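Local coordinates for CADD-like protein of unknown function (Nostoc punctiforme, PDB 3B5O) that is of unknown function but belongs to the CADD-like helical proteins, related to the haem oxygenase group, and may be an oxidoreductase, at residues Phe58-Ala62 against Val127-Phe131; Ala144-Thr148 against Phe211-Ile215; Asp132-Asp136 against Glu203-Phe207; Leu153-Val157 against Phe175-Leu180. All coordinates share one frame; numbering follows the deposited sequence. Where two conformers were deposited one is given.

Contact 1 (Phe58-Ala62 against Val127-Phe131); sequences FTELA and VLSLF
Phe-58 and Val-127 meet through a CH-pi contact: Val-127 CG1 stands 3.5 Å from the Phe-58 ring centroid, only 6° off the ring normal, and is therefore centred over one face. A second one involves Phe-131, whose ring has Phe-58 CB over its face, 3.9 Å from the centroid. The two phenylalanine rings are related obliquely, with centroids 5.3 Å apart and planes at 39°. Phe-58 CG lies anti to its own carbonyl carbon (chi1 -69°), which carries the ring across the gap between helices 38-68 and 118-131, locally near parallel and packed side by side within an all-helical bundle.

Aliphatic contacts complete the interface. Leu-61 CD1 meets Leu-128 CD1 at 3.5 Å, the two side chains crossing at about a right angle, while Ala-62 CB touches the edge of the Phe-131 ring at CE2 (4.0 Å). Val-138 and Thr-142 of helix 135-163 also pack on Phe-131. With an alanine at Phe-58 there is no ring for Val-127 CG1 to sit on, and a gap would probably open beside Leu-128 and Phe-131. Since no hydrogen bond crosses between the segments, their cohesion rests on dispersion and close apolar fit.

Contact 2 (Ala144-Thr148 against Phe211-Ile215); sequences AIEAT and FRAMI
The carbonyl oxygen of Ala-144 is approached by two atoms of Thr-148: the backbone N donates a helical bond of 3.0 Å to it, and OG1 lies 2.8 Å from it. Thr-148 OG1 sits between its backbone N and carbonyl carbon (chi1 57°), a rotation that places the hydroxyl back along the helix and presents the methyl CG2 to Ile-215 CG2 of the other segment.

The side-chain contacts across the interface are apolar. Ala-144 CB is the central feature: it lies over one face of the Phe-211 ring, 4.0 Å from the centroid and displaced toward the rim, as its 23° offset from the ring normal indicates. The same methyl touches Met-214 CG at 3.7 Å and Ile-215 CG2 at 3.8 Å. Ala-147 CB instead meets the Phe-211 ring at its edge, 3.8 Å from CE2, so two alanines one turn apart embrace the ring from a face and from the rim. Met-214, a selenomethionine, bends at its second torsion and brings CE to Ile-145 CG1 at 3.5 Å.

Ala-144 and Phe-211 bring the backbones closest, CA to CA 5.1 Å, where the two segments cross at -55°. This helix-helix crossing lies in the interior of the all-helical bundle: helix 2-18 packs on Phe-211 through Leu-11 and on Thr-148 through Leu-15, whereas helices 38-68 and 118-131 cover Met-214 and Ile-145.

Contact 3 (Asp132-Asp136 against Glu203-Phe207); sequences DRQVD and EFGEF
The guanidinium of Arg-133 meets the Glu-206 carboxylate at its edge: NH2 forms a salt bridge to OE1 at 3.2 Å, but the N-H...O angle of 131° marks the hydrogen bond as weak. Both waters also lie at the guanidinium edge, near its plane, while Tyr-137 supplies a cation-pi partner. In this all-helical bundle the water-supported salt bridge ties the loop just before helix 135-163 to the first turn of helix 204-230, the second helix starting right after the N-cap residue Glu-203.

One water accepts from Arg-133 NE and from the backbone N of Gln-134, and donates weakly to Glu-206 OE1. The other gives Glu-206 OE2 a bond of 2.8 Å.

Gln-134, itself an N-cap residue, turns one amide nitrogen to two carboxylates. Its CG lies between the backbone N and the carbonyl carbon (chi1 88°), and the chain, extended beyond it, carries NE2 to both. NE2 donates to Asp-136 OD1 at 2.9 Å, reaching that oxygen on its anti side and 35° out of the carboxylate plane, and it makes a weak bond of 3.1 Å to Glu-203 OE1. Asp-136 OD1 and Glu-203 OE1 stand 4.4 Å apart, so the shared amide probably eases their mutual repulsion. The Asp-136 carboxylate itself rests against the aliphatic part of Glu-203. Where the backbones come nearest, Phe-207 CA makes a C-H...O contact of 3.3 Å with Asp-136 O.

Contact 4 (Leu153-Val157 against Phe175-Leu180); sequences LTLIV and FFSKHL
A knob-into-hole contact joins helix 135-163 to helix 170-180, with Leu-153 as the knob in a hole formed by Phe-175, Phe-176, His-179 and Leu-180. The segments run roughly antiparallel, at 148°, with axes 10.7 Å apart. Leu-153 was modelled in two conformers, so the details of its methyl contacts are less certain; in the one described, CD1 lies at the edge of the Phe-176 ring, 3.5 Å from CD1 of that ring.

The firmer evidence comes from Val-157. Its CG2 lies over a face of the Phe-176 ring, 3.5 Å from the centroid, in a CH-pi contact offset toward the rim, and it also touches Leu-180 CD1 at 3.6 Å. Ile-156 CG2 adds a contact of 3.9 Å to Phe-176 CE1. Were Phe-176 an alanine, Val-157 CG2 would have no ring face to cover, and the wall of the hole round Leu-153 would probably be breached.

In His-179, CG anti to the carbonyl carbon (chi1 -74°) turns the ring back along its own helix, where ND1 donates to Phe-175 O at 2.9 Å in an almost straight bond (174°), the acceptor lying in the ring plane. His-95 meets the same ring edge-to-face. With the ND1-H of His-179 used within its own helix, the fit of Val-157 over the face of Phe-176 and Leu-153 at its edge implies that shape complementarity holds the two helices together.

Helix 135-163 ties the set together, supplying a segment to contacts 2, 3 and 4 and following directly on helix 118-131 of contact 1. Contacts 2 and 3 both pair it with helix 204-230; their centres are about 13 Å apart and their segments alternate along the chain. Contact 1 closes before any other opens, yet touches contact 2 through Leu-130 and Val-127 against Met-214, their centres being about 12 Å apart. Contact 4 falls in sequence between the two segments of contacts 2 and 3. It lies across the chain's centre from contacts 1 and 3, with its centre about 29 Å from that of contact 3. One long helix thus links packing along much of this single-chain bundle.

Contact 1 (Phe58-Ala62 against Val127-Phe131)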
loop_
_atom_site.group_PDB
_atom_site.type_symbol
_atom_site.label_atom_id
_atom_site.label_comp_id
_atom_site.label_asym_id
_atom_site.label_seq_id
_atom_site.Cartn_x
_atom_site.Cartn_y
_atom_site.Cartn_z
ATOM N N PHE A 58 3.626 -10.163 -2.640
ATOM C CA PHE A 58 2.918 -9.915 -3.895
ATOM C C PHE A 58 3.870 -9.384 -4.962
ATOM O O PHE A 58 3.754 -9.727 -6.129
ATOM C CB PHE A 58 1.735 -8.973 -3.688
ATOM C CG PHE A 58 0.619 -9.585 -2.889
ATOM C CD1 PHE A 58 -0.038 -10.711 -3.344
ATOM C CD2 PHE A 58 0.178 -8.991 -1.722
ATOM C CE1 PHE A 58 -1.065 -11.271 -2.600
ATOM C CE2 PHE A 58 -0.855 -9.549 -0.997
ATOM C CZ PHE A 58 -1.457 -10.669 -1.436
ATOM N N THR A 59 4.807 -8.530 -4.562
ATOM C CA THR A 59 5.797 -8.004 -5.518
ATOM C C THR A 59 6.651 -9.156 -6.086
ATOM O O THR A 59 6.991 -9.157 -7.276
ATOM C CB THR A 59 6.674 -6.920 -4.864
ATOM O OG1 THR A 59 5.823 -5.871 -4.381
ATOM C CG2 THR A 59 7.645 -6.332 -5.873
ATOM N N GLU A 60 6.966 -10.150 -5.258
ATOM C CA GLU A 60 7.631 -11.359 -5.716
ATOM C C GLU A 60 6.826 -12.102 -6.753
ATOM O O GLU A 60 7.371 -12.595 -7.742
ATOM C CB GLU A 60 7.991 -12.252 -4.538
ATOM C CG GLU A 60 8.582 -13.599 -4.895
ATOM C CD GLU A 60 9.870 -13.573 -5.650
ATOM O OE1 GLU A 60 10.560 -12.547 -5.666
ATOM O OE2 GLU A 60 10.209 -14.652 -6.194
ATOM N N LEU A 61 5.522 -12.214 -6.554
ATOM C CA LEU A 61 4.684 -12.854 -7.566
ATOM C C LEU A 61 4.728 -12.080 -8.878
ATOM O O LEU A 61 4.786 -12.671 -9.964
ATOM C CB LEU A 61 3.257 -13.003 -7.085
ATOM C CG LEU A 61 3.026 -13.921 -5.891
ATOM C CD1 LEU A 61 1.534 -13.966 -5.531
ATOM C CD2 LEU A 61 3.582 -15.320 -6.157
ATOM N N ALA A 62 4.708 -10.756 -8.798
ATOM C CA ALA A 62 4.806 -9.928 -10.006
ATOM C C ALA A 62 6.163 -10.108 -10.694
ATOM O O ALA A 62 6.235 -10.158 -11.928
ATOM C CB ALA A 62 4.586 -8.445 -9.657
ATOM N N VAL A 127 -6.455 -9.402 -3.343
ATOM C CA VAL A 127 -5.220 -9.050 -3.993
ATOM C C VAL A 127 -4.549 -10.264 -4.654
ATOM O O VAL A 127 -4.071 -10.165 -5.788
ATOM C CB VAL A 127 -4.270 -8.315 -3.012
ATOM C CG1 VAL A 127 -2.900 -8.058 -3.623
ATOM C CG2 VAL A 127 -4.905 -6.971 -2.599
ATOM N N LEU A 128 -4.546 -11.410 -3.987
ATOM C CA LEU A 128 -3.917 -12.582 -4.595
ATOM C C LEU A 128 -4.618 -12.908 -5.923
ATOM O O LEU A 128 -3.958 -13.272 -6.906
ATOM C CB LEU A 128 -3.924 -13.778 -3.656
ATOM C CG LEU A 128 -3.278 -15.014 -4.321
ATOM C CD1 LEU A 128 -1.796 -14.758 -4.660
ATOM C CD2 LEU A 128 -3.470 -16.247 -3.502
ATOM N N SER A 129 -5.936 -12.767 -5.977
ATOM C CA SER A 129 -6.664 -13.083 -7.211
ATOM C C SER A 129 -6.244 -12.188 -8.374
ATOM O O SER A 129 -6.348 -12.607 -9.528
ATOM C CB SER A 129 -8.177 -13.009 -6.991
ATOM O OG SER A 129 -8.686 -11.685 -6.988
ATOM N N LEU A 130 -5.746 -10.988 -8.072
ATOM C CA LEU A 130 -5.242 -10.073 -9.080
ATOM C C LEU A 130 -3.830 -10.433 -9.533
ATOM O O LEU A 130 -3.485 -10.283 -10.710
ATOM C CB LEU A 130 -5.200 -8.644 -8.547
ATOM C CG LEU A 130 -6.432 -8.097 -7.866
ATOM C CD1 LEU A 130 -6.184 -6.605 -7.525
ATOM C CD2 LEU A 130 -7.659 -8.264 -8.719
ATOM N N PHE A 131 -3.014 -10.908 -8.587
ATOM C CA PHE A 131 -1.612 -11.222 -8.842
ATOM C C PHE A 131 -1.408 -12.587 -9.492
ATOM O O PHE A 131 -0.282 -12.968 -9.827
ATOM C CB PHE A 131 -0.789 -11.070 -7.557
ATOM C CG PHE A 131 -0.377 -9.665 -7.308
ATOM C CD1 PHE A 131 -1.285 -8.745 -6.836
ATOM C CD2 PHE A 131 0.897 -9.225 -7.659
ATOM C CE1 PHE A 131 -0.943 -7.423 -6.682
ATOM C CE2 PHE A 131 1.255 -7.894 -7.474
ATOM C CZ PHE A 131 0.326 -7.001 -6.984
#

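Contact 2 (Ala144-Thr148 against Phe211-Ile215)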
loop_
_atom_site.group_PDB
_atom_site.type_symbol
_atom_site.label_atom_id
_atom_site.label_comp_id
_atom_site.label_asym_id
_atom_site.label_seq_id
_atom_site.Cartn_x
_atom_site.Cartn_y
_atom_site.Cartn_z
ATOM N N ALA A 144 -0.143 0.120 -9.300
ATOM C CA ALA A 144 -1.053 0.728 -8.335
ATOM C C ALA A 144 -0.442 0.825 -6.930
ATOM O O ALA A 144 -0.699 1.792 -6.220
ATOM C CB ALA A 144 -2.376 0.022 -8.298
ATOM N N ILE A 145 0.353 -0.161 -6.542
ATOM C CA ILE A 145 1.068 -0.092 -5.269
ATOM C C ILE A 145 2.002 1.107 -5.278
ATOM O O ILE A 145 2.054 1.868 -4.310
ATOM C CB ILE A 145 1.905 -1.362 -4.992
ATOM C CG1 ILE A 145 1.044 -2.622 -4.951
ATOM C CG2 ILE A 145 2.699 -1.218 -3.680
ATOM C CD1 ILE A 145 1.912 -3.929 -4.968
ATOM N N GLU A 146 2.739 1.285 -6.370
ATOM C CA GLU A 146 3.641 2.434 -6.496
ATOM C C GLU A 146 2.879 3.768 -6.474
ATOM O O GLU A 146 3.291 4.715 -5.803
ATOM C CB GLU A 146 4.518 2.327 -7.760
ATOM C CG GLU A 146 5.319 3.594 -8.057
ATOM C CD GLU A 146 6.241 3.477 -9.243
ATOM O OE1 GLU A 146 6.666 2.350 -9.562
ATOM O OE2 GLU A 146 6.559 4.526 -9.844
ATOM N N ALA A 147 1.785 3.847 -7.220
ATOM C CA ALA A 147 1.017 5.091 -7.329
ATOM C C ALA A 147 0.360 5.496 -6.011
ATOM O O ALA A 147 0.220 6.681 -5.715
ATOM C CB ALA A 147 -0.039 4.957 -8.415
ATOM N N THR A 148 -0.041 4.514 -5.222
ATOM C CA THR A 148 -0.692 4.775 -3.944
ATOM C C THR A 148 0.270 4.995 -2.790
ATOM O O THR A 148 -0.148 5.424 -1.733
ATOM C CB THR A 148 -1.662 3.633 -3.540
ATOM O OG1 THR A 148 -0.971 2.373 -3.478
ATOM C CG2 THR A 148 -2.839 3.576 -4.519
ATOM N N PHE A 211 -4.679 -2.140 -12.530
ATOM C CA PHE A 211 -4.516 -0.958 -11.685
ATOM C C PHE A 211 -5.829 -0.625 -10.986
ATOM O O PHE A 211 -5.871 -0.388 -9.773
ATOM C CB PHE A 211 -4.047 0.211 -12.564
ATOM C CG PHE A 211 -3.687 1.453 -11.816
ATOM C CD1 PHE A 211 -4.658 2.381 -11.436
ATOM C CD2 PHE A 211 -2.364 1.743 -11.555
ATOM C CE1 PHE A 211 -4.286 3.539 -10.746
ATOM C CE2 PHE A 211 -2.010 2.908 -10.895
ATOM C CZ PHE A 211 -2.977 3.801 -10.508
ATOM N N ARG A 212 -6.904 -0.554 -11.776
ATOM C CA ARG A 212 -8.223 -0.239 -11.253
ATOM C C ARG A 212 -8.629 -1.243 -10.173
ATOM O O ARG A 212 -9.151 -0.874 -9.117
ATOM C CB ARG A 212 -9.240 -0.301 -12.391
ATOM C CG ARG A 212 -10.677 -0.132 -11.967
ATOM C CD ARG A 212 -10.962 1.269 -11.523
ATOM N NE ARG A 212 -11.085 2.134 -12.688
ATOM C CZ ARG A 212 -11.665 3.328 -12.686
ATOM N NH1 ARG A 212 -12.138 3.869 -11.564
ATOM N NH2 ARG A 212 -11.757 3.985 -13.826
ATOM N N ALA A 213 -8.412 -2.531 -10.447
ATOM C CA ALA A 213 -8.841 -3.564 -9.514
ATOM C C ALA A 213 -8.107 -3.415 -8.185
ATOM O O ALA A 213 -8.686 -3.596 -7.111
ATOM C CB ALA A 213 -8.616 -4.958 -10.084
HETATM N N MSE A 214 -6.829 -3.084 -8.256
HETATM C CA MSE A 214 -6.031 -2.950 -7.042
HETATM C C MSE A 214 -6.473 -1.762 -6.204
HETATM O O MSE A 214 -6.647 -1.874 -4.992
HETATM C CB MSE A 214 -4.555 -2.850 -7.403
HETATM C CG MSE A 214 -3.631 -2.777 -6.227
HETATM SE SE MSE A 214 -3.679 -4.375 -5.137
HETATM C CE MSE A 214 -2.037 -4.225 -4.230
ATOM N N ILE A 215 -6.615 -0.596 -6.824
ATOM C CA ILE A 215 -7.031 0.592 -6.065
ATOM C C ILE A 215 -8.444 0.428 -5.523
ATOM O O ILE A 215 -8.745 0.879 -4.426
ATOM C CB ILE A 215 -6.791 1.938 -6.815
ATOM C CG1 ILE A 215 -7.685 2.072 -8.059
ATOM C CG2 ILE A 215 -5.296 2.106 -7.116
ATOM C CD1 ILE A 215 -7.558 3.444 -8.739
#

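Contact 3 (Asp132-Asp136 against Glu203-Phe207)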
loop_
_atom_site.group_PDB
_atom_site.type_symbol
_atom_site.label_atom_id
_atom_site.label_comp_id
_atom_site.label_asym_id
_atom_site.label_seq_id
_atom_site.Cartn_x
_atom_site.Cartn_y
_atom_site.Cartn_z
ATOM N N ASP A 132 -2.516 -13.262 -9.746
ATOM C CA ASP A 132 -2.549 -14.537 -10.413
ATOM C C ASP A 132 -2.938 -14.435 -11.885
ATOM O O ASP A 132 -2.998 -15.462 -12.574
ATOM C CB ASP A 132 -3.545 -15.457 -9.679
ATOM N N ARG A 133 -3.179 -13.228 -12.385
ATOM C CA ARG A 133 -3.620 -13.021 -13.768
ATOM C C ARG A 133 -2.406 -12.927 -14.728
ATOM O O ARG A 133 -1.289 -13.234 -14.325
ATOM C CB ARG A 133 -4.458 -11.731 -13.818
ATOM C CG ARG A 133 -5.752 -11.816 -13.018
ATOM C CD ARG A 133 -6.901 -12.380 -13.838
ATOM N NE ARG A 133 -7.164 -11.605 -15.050
ATOM C CZ ARG A 133 -8.157 -10.729 -15.224
ATOM N NH1 ARG A 133 -9.059 -10.486 -14.271
ATOM N NH2 ARG A 133 -8.253 -10.096 -16.389
ATOM N N GLN A 134 -2.621 -12.524 -15.977
ATOM C CA GLN A 134 -1.517 -12.378 -16.949
ATOM C C GLN A 134 -0.631 -11.167 -16.626
ATOM O O GLN A 134 -1.027 -10.263 -15.904
ATOM C CB GLN A 134 -2.025 -12.320 -18.413
ATOM C CG GLN A 134 -2.412 -10.906 -18.950
ATOM C CD GLN A 134 -2.802 -10.848 -20.455
ATOM O OE1 GLN A 134 -3.670 -11.599 -20.926
ATOM N NE2 GLN A 134 -2.181 -9.918 -21.196
ATOM N N VAL A 135 0.572 -11.161 -17.172
ATOM C CA VAL A 135 1.604 -10.213 -16.786
ATOM C C VAL A 135 1.174 -8.751 -16.865
ATOM O O VAL A 135 1.488 -7.971 -15.968
ATOM C CB VAL A 135 2.919 -10.453 -17.575
ATOM C CG1 VAL A 135 2.709 -10.264 -19.090
ATOM C CG2 VAL A 135 4.051 -9.577 -17.052
ATOM N N ASP A 136 0.460 -8.373 -17.920
ATOM C CA ASP A 136 0.092 -6.966 -18.072
ATOM C C ASP A 136 -0.832 -6.479 -16.947
ATOM O O ASP A 136 -0.633 -5.406 -16.397
ATOM C CB ASP A 136 -0.524 -6.722 -19.454
ATOM C CG ASP A 136 0.366 -7.227 -20.572
ATOM O OD1 ASP A 136 0.293 -8.444 -20.867
ATOM O OD2 ASP A 136 1.152 -6.417 -21.129
ATOM N N GLU A 203 -2.208 -4.465 -24.950
ATOM C CA GLU A 203 -2.398 -4.849 -23.541
ATOM C C GLU A 203 -2.527 -3.677 -22.561
ATOM O O GLU A 203 -2.579 -3.884 -21.339
ATOM C CB GLU A 203 -1.265 -5.758 -23.130
ATOM C CG GLU A 203 -1.094 -7.031 -24.000
ATOM C CD GLU A 203 -2.388 -7.808 -24.260
ATOM O OE1 GLU A 203 -3.249 -7.905 -23.350
ATOM O OE2 GLU A 203 -2.538 -8.344 -25.391
ATOM N N PHE A 204 -2.587 -2.447 -23.057
ATOM C CA PHE A 204 -2.795 -1.288 -22.173
ATOM C C PHE A 204 -4.082 -1.429 -21.352
ATOM O O PHE A 204 -4.137 -1.049 -20.183
ATOM C CB PHE A 204 -2.839 0.022 -22.970
ATOM C CG PHE A 204 -1.490 0.550 -23.403
ATOM C CD1 PHE A 204 -0.343 -0.210 -23.393
ATOM C CD2 PHE A 204 -1.401 1.837 -23.904
ATOM C CE1 PHE A 204 0.868 0.314 -23.821
ATOM C CE2 PHE A 204 -0.186 2.353 -24.344
ATOM C CZ PHE A 204 0.937 1.591 -24.304
ATOM N N GLY A 205 -5.126 -1.975 -21.959
ATOM C CA GLY A 205 -6.395 -2.142 -21.280
ATOM C C GLY A 205 -6.293 -3.084 -20.088
ATOM O O GLY A 205 -6.951 -2.874 -19.071
ATOM N N GLU A 206 -5.489 -4.128 -20.240
ATOM C CA GLU A 206 -5.301 -5.106 -19.153
ATOM C C GLU A 206 -4.483 -4.486 -18.022
ATOM O O GLU A 206 -4.790 -4.673 -16.845
ATOM C CB GLU A 206 -4.636 -6.395 -19.663
ATOM C CG GLU A 206 -5.622 -7.317 -20.363
ATOM C CD GLU A 206 -6.657 -7.863 -19.386
ATOM O OE1 GLU A 206 -6.302 -8.754 -18.590
ATOM O OE2 GLU A 206 -7.813 -7.370 -19.376
ATOM N N PHE A 207 -3.479 -3.702 -18.377
ATOM C CA PHE A 207 -2.685 -2.967 -17.381
ATOM C C PHE A 207 -3.604 -2.019 -16.590
ATOM O O PHE A 207 -3.575 -1.973 -15.355
ATOM C CB PHE A 207 -1.561 -2.212 -18.079
ATOM C CG PHE A 207 -0.636 -1.477 -17.157
ATOM C CD1 PHE A 207 -0.932 -0.179 -16.742
ATOM C CD2 PHE A 207 0.534 -2.060 -16.707
ATOM C CE1 PHE A 207 -0.087 0.513 -15.910
ATOM C CE2 PHE A 207 1.387 -1.366 -15.882
ATOM C CZ PHE A 207 1.085 -0.069 -15.496
HETATM O O HOH W 1 -5.128 -11.583 -17.337
HETATM O O HOH W 2 -9.861 -7.421 -17.518
#

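Contact 4 (Leu153-Val157 against Phe175-Leu180)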
loop_
_atom_site.group_PDB
_atom_site.type_symbol
_atom_site.label_atom_id
_atom_site.label_comp_id
_atom_site.label_asym_id
_atom_site.label_seq_id
_atom_site.Cartn_x
_atom_site.Cartn_y
_atom_site.Cartn_z
ATOM N N LEU A 153 1.317 6.813 2.483
ATOM C CA LEU A 153 2.247 7.150 3.554
ATOM C C LEU A 153 1.876 8.482 4.207
ATOM O O LEU A 153 2.100 8.666 5.395
ATOM C CB LEU A 153 3.691 7.166 3.044
ATOM C CG LEU A 153 4.737 7.201 4.166
ATOM C CD1 LEU A 153 4.536 6.060 5.141
ATOM C CD2 LEU A 153 6.106 7.134 3.581
ATOM N N THR A 154 1.304 9.401 3.430
ATOM C CA THR A 154 0.854 10.705 3.948
ATOM C C THR A 154 -0.272 10.503 4.976
ATOM O O THR A 154 -0.291 11.128 6.028
ATOM C CB THR A 154 0.430 11.608 2.786
ATOM O OG1 THR A 154 1.542 11.757 1.886
ATOM C CG2 THR A 154 -0.001 12.966 3.299
ATOM N N LEU A 155 -1.195 9.591 4.684
ATOM C CA LEU A 155 -2.249 9.216 5.632
ATOM C C LEU A 155 -1.695 8.545 6.883
ATOM O O LEU A 155 -2.154 8.813 7.994
ATOM C CB LEU A 155 -3.277 8.285 4.964
ATOM C CG LEU A 155 -4.289 9.046 4.109
ATOM C CD1 LEU A 155 -4.852 8.157 2.997
ATOM C CD2 LEU A 155 -5.409 9.585 4.960
ATOM N N ILE A 156 -0.737 7.645 6.708
ATOM C CA ILE A 156 -0.151 6.971 7.839
ATOM C C ILE A 156 0.567 7.968 8.752
ATOM O O ILE A 156 0.413 7.885 9.972
ATOM C CB ILE A 156 0.808 5.838 7.412
ATOM C CG1 ILE A 156 0.053 4.747 6.645
ATOM C CG2 ILE A 156 1.505 5.255 8.620
ATOM C CD1 ILE A 156 -1.215 4.297 7.243
ATOM N N VAL A 157 1.307 8.913 8.173
ATOM C CA VAL A 157 1.953 9.962 8.994
ATOM C C VAL A 157 0.880 10.692 9.828
ATOM O O VAL A 157 1.065 10.936 11.040
ATOM C CB VAL A 157 2.766 10.963 8.121
ATOM C CG1 VAL A 157 3.230 12.167 8.964
ATOM C CG2 VAL A 157 3.963 10.284 7.522
ATOM N N PHE A 175 12.084 6.873 8.385
ATOM C CA PHE A 175 11.237 6.047 7.510
ATOM C C PHE A 175 10.237 6.913 6.737
ATOM O O PHE A 175 10.092 6.767 5.519
ATOM C CB PHE A 175 10.509 4.954 8.319
ATOM C CG PHE A 175 9.416 4.236 7.551
ATOM C CD1 PHE A 175 9.729 3.396 6.486
ATOM C CD2 PHE A 175 8.076 4.401 7.902
ATOM C CE1 PHE A 175 8.724 2.738 5.776
ATOM C CE2 PHE A 175 7.056 3.745 7.200
ATOM C CZ PHE A 175 7.384 2.907 6.143
ATOM N N PHE A 176 9.558 7.820 7.437
ATOM C CA PHE A 176 8.595 8.704 6.788
ATOM C C PHE A 176 9.266 9.714 5.847
ATOM O O PHE A 176 8.826 9.902 4.708
ATOM C CB PHE A 176 7.759 9.442 7.837
ATOM C CG PHE A 176 6.763 8.576 8.556
ATOM C CD1 PHE A 176 6.070 7.567 7.893
ATOM C CD2 PHE A 176 6.465 8.811 9.887
ATOM C CE1 PHE A 176 5.131 6.784 8.574
ATOM C CE2 PHE A 176 5.535 8.045 10.558
ATOM C CZ PHE A 176 4.868 7.027 9.903
ATOM N N SER A 177 10.336 10.351 6.314
ATOM C CA SER A 177 11.015 11.379 5.515
ATOM C C SER A 177 11.661 10.835 4.242
ATOM O O SER A 177 11.651 11.515 3.206
ATOM C CB SER A 177 12.052 12.122 6.362
ATOM O OG SER A 177 11.403 12.929 7.333
ATOM N N LYS A 178 12.199 9.613 4.295
ATOM C CA LYS A 178 12.828 9.013 3.110
ATOM C C LYS A 178 11.829 8.776 1.980
ATOM O O LYS A 178 12.211 8.752 0.811
ATOM C CB LYS A 178 13.590 7.712 3.444
ATOM C CG LYS A 178 12.734 6.459 3.725
ATOM C CD LYS A 178 13.560 5.148 3.633
ATOM C CE LYS A 178 13.702 4.656 2.186
ATOM N NZ LYS A 178 14.537 3.408 2.051
ATOM N N HIS A 179 10.556 8.606 2.331
ATOM C CA HIS A 179 9.510 8.383 1.341
ATOM C C HIS A 179 8.776 9.662 0.938
ATOM O O HIS A 179 8.264 9.744 -0.175
ATOM C CB HIS A 179 8.487 7.389 1.883
ATOM C CG HIS A 179 8.968 5.971 1.921
ATOM N ND1 HIS A 179 9.617 5.433 3.013
ATOM C CD2 HIS A 179 8.866 4.972 1.014
ATOM C CE1 HIS A 179 9.910 4.168 2.769
ATOM N NE2 HIS A 179 9.465 3.863 1.563
ATOM N N LEU A 180 8.708 10.645 1.833
ATOM C CA LEU A 180 7.811 11.797 1.637
ATOM C C LEU A 180 8.504 13.146 1.444
ATOM O O LEU A 180 7.882 14.089 0.939
ATOM C CB LEU A 180 6.839 11.898 2.813
ATOM C CG LEU A 180 5.853 10.739 2.977
ATOM C CD1 LEU A 180 4.971 10.991 4.188
ATOM C CD2 LEU A 180 5.010 10.560 1.715
#